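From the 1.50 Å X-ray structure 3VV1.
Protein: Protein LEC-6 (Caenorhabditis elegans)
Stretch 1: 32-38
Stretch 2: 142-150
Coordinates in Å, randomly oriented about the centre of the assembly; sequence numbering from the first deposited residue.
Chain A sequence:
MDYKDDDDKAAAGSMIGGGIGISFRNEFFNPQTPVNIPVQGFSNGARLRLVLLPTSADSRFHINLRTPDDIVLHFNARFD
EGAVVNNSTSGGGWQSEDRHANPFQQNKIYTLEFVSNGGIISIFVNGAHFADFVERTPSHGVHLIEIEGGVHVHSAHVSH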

# COMPACT_ATOMS: atom_id res chain seq x y z
N GLN A 32 -10.26 -8.24 -8.78
CA GLN A 32 -11.58 -8.95 -9.01
C GLN A 32 -12.74 -8.51 -8.08
O GLN A 32 -12.49 -8.40 -6.89
N THR A 33 -13.99 -8.36 -8.59
CA THR A 33 -15.15 -8.00 -7.72
C THR A 33 -15.70 -9.37 -7.23
O THR A 33 -15.71 -10.32 -8.02
N PRO A 34 -16.05 -9.50 -5.93
CA PRO A 34 -15.93 -8.51 -4.85
C PRO A 34 -14.46 -8.31 -4.41
O PRO A 34 -13.68 -9.27 -4.26
N VAL A 35 -14.11 -7.05 -4.33
CA VAL A 35 -12.78 -6.49 -3.97
C VAL A 35 -12.91 -6.15 -2.47
O VAL A 35 -13.89 -5.59 -2.01
N ASN A 36 -11.91 -6.48 -1.70
CA ASN A 36 -11.95 -6.25 -0.26
C ASN A 36 -10.51 -5.88 0.14
O ASN A 36 -9.62 -6.78 0.14
N ILE A 37 -10.26 -4.58 0.39
CA ILE A 37 -8.87 -4.10 0.46
C ILE A 37 -8.62 -3.40 1.79
O ILE A 37 -9.26 -2.37 2.07
N PRO A 38 -7.70 -3.96 2.61
CA PRO A 38 -7.38 -3.31 3.90
C PRO A 38 -6.85 -1.88 3.70
O PRO A 38 -6.17 -1.62 2.70
N VAL A 142 -11.84 3.20 9.98
CA VAL A 142 -12.02 2.39 8.77
C VAL A 142 -10.82 1.49 8.58
O VAL A 142 -9.65 1.93 8.71
N HIS A 143 -11.09 0.20 8.29
CA HIS A 143 -9.99 -0.77 8.08
C HIS A 143 -10.13 -1.54 6.80
O HIS A 143 -9.21 -2.27 6.43
N LEU A 144 -11.25 -1.36 6.08
CA LEU A 144 -11.47 -2.15 4.85
C LEU A 144 -12.30 -1.35 3.86
O LEU A 144 -13.27 -0.66 4.25
N ILE A 145 -11.89 -1.42 2.59
CA ILE A 145 -12.66 -0.88 1.49
C ILE A 145 -13.24 -2.09 0.73
O ILE A 145 -12.48 -2.96 0.26
N GLU A 146 -14.58 -2.14 0.65
CA GLU A 146 -15.26 -3.26 -0.06
C GLU A 146 -15.99 -2.75 -1.29
O GLU A 146 -16.70 -1.75 -1.19
N ILE A 147 -15.85 -3.42 -2.41
CA ILE A 147 -16.53 -3.02 -3.64
C ILE A 147 -17.26 -4.27 -4.13
O ILE A 147 -16.64 -5.34 -4.33
N GLU A 148 -18.58 -4.17 -4.29
CA GLU A 148 -19.37 -5.35 -4.69
C GLU A 148 -20.43 -4.98 -5.70
O GLU A 148 -20.86 -3.81 -5.80
N GLY A 149 -20.90 -6.00 -6.40
CA GLY A 149 -22.12 -5.84 -7.23
C GLY A 149 -21.78 -5.69 -8.70
O GLY A 149 -20.72 -6.17 -9.17
N GLY A 150 -22.66 -5.02 -9.43
CA GLY A 150 -22.50 -4.96 -10.91
C GLY A 150 -21.56 -3.86 -11.32
O GLY A 150 -21.97 -2.78 -11.80

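Gln32 (chi1 m) stays clear of stretch 2, so the contact opens with Thr33. Its CA-to-CB bond points toward the partner, and chi1 m sets CG2 3.6 Å from Gly149 O and 3.8 Å from Glu148 CA, while OG1 is satisfied by a residue just outside the stretches. Pro34, after a cis peptide bond, points sideways and rests CB 3.9 Å from CG of Glu148 (chi1 m, chi2 t).

From here two antiparallel strands alternate faces, and the backbone supplies every hydrogen bond between the stretches. Val35 (t) and Ile147 (m, t) form a hydrogen-bonded pair, Val35 N to Ile147 O 3.1 Å and Ile147 N to Val35 O 3.0 Å, with their CB atoms 4.0 Å apart on the buried face. Ile37 (m, t) repeats the rule with Ile145 (m, t), Ile37 N to Ile145 O 2.8 Å, keeping that face wholly aliphatic.

The other face is mixed. Asn36, chi1 off-well at -149°, bends its end nearer the partner: OD1 lies 3.5 Å from CG of extended Glu146 (t, t), and ND2 4.1 Å from Leu144 CD2. Glu146 OE1 is hydrogen-bonded elsewhere in the structure. Pro38 closes the walk, its CD 4.2 Å from CD2 of Leu144 (m, t), a small apolar patch beside the polar pair.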

# COMPACT_ATOMS: atom_id res chain seq x y z
CB GLN A 32 -11.38 -10.42 -8.74
CG GLN A 32 -10.37 -11.11 -9.69
CD GLN A 32 -9.48 -12.16 -9.01
OE1 GLN A 32 -8.72 -11.84 -8.08
NE2 GLN A 32 -9.55 -13.40 -9.47
CB THR A 33 -16.24 -7.15 -8.47
OG1 THR A 33 -15.71 -5.85 -8.82
CG2 THR A 33 -17.51 -6.86 -7.64
CB PRO A 34 -16.80 -9.13 -3.73
CG PRO A 34 -16.59 -10.62 -3.91
CD PRO A 34 -16.58 -10.79 -5.43
CB VAL A 35 -12.61 -5.23 -4.85
CG1 VAL A 35 -11.41 -4.38 -4.48
CG2 VAL A 35 -12.61 -5.58 -6.34
CB ASN A 36 -12.36 -7.58 0.34
CG ASN A 36 -13.16 -7.44 1.61
OD1 ASN A 36 -14.22 -6.84 1.61
ND2 ASN A 36 -12.69 -8.08 2.68
CB ILE A 37 -8.54 -3.09 -0.66
CG1 ILE A 37 -9.02 -3.60 -2.05
CG2 ILE A 37 -7.02 -2.88 -0.72
CD1 ILE A 37 -8.86 -2.59 -3.17
CB PRO A 38 -6.28 -4.17 4.44
CG PRO A 38 -6.57 -5.57 3.92
CD PRO A 38 -7.08 -5.32 2.51
CB VAL A 142 -12.27 3.29 7.55
CG1 VAL A 142 -12.13 2.51 6.23
CG2 VAL A 142 -13.67 3.87 7.65
CB HIS A 143 -9.84 -1.74 9.26
CG HIS A 143 -10.82 -2.89 9.27
ND1 HIS A 143 -10.60 -4.22 9.59
CD2 HIS A 143 -12.15 -2.76 9.07
CE1 HIS A 143 -11.79 -4.86 9.48
NE2 HIS A 143 -12.73 -3.98 9.16
CB LEU A 144 -12.28 -3.43 5.19
CG LEU A 144 -11.59 -4.62 5.77
CD1 LEU A 144 -12.67 -5.61 6.19
CD2 LEU A 144 -10.66 -5.11 4.64
CB ILE A 145 -11.76 0.00 0.60
CG1 ILE A 145 -11.34 1.27 1.42
CG2 ILE A 145 -12.47 0.41 -0.71
CD1 ILE A 145 -10.17 1.93 0.79
CB GLU A 146 -16.22 -3.91 0.94
CG GLU A 146 -17.06 -5.08 0.49
CD GLU A 146 -17.86 -5.60 1.68
OE1 GLU A 146 -18.46 -4.75 2.41
OE2 GLU A 146 -17.89 -6.86 1.91
CB ILE A 147 -15.54 -2.51 -4.71
CG1 ILE A 147 -14.73 -1.32 -4.11
CG2 ILE A 147 -16.38 -2.04 -5.96
CD1 ILE A 147 -13.60 -0.87 -5.01
CB GLU A 148 -20.10 -5.96 -3.48
CG GLU A 148 -19.14 -6.38 -2.38
CD GLU A 148 -19.75 -7.30 -1.32
OE1 GLU A 148 -20.96 -7.28 -1.06
OE2 GLU A 148 -18.97 -8.05 -0.70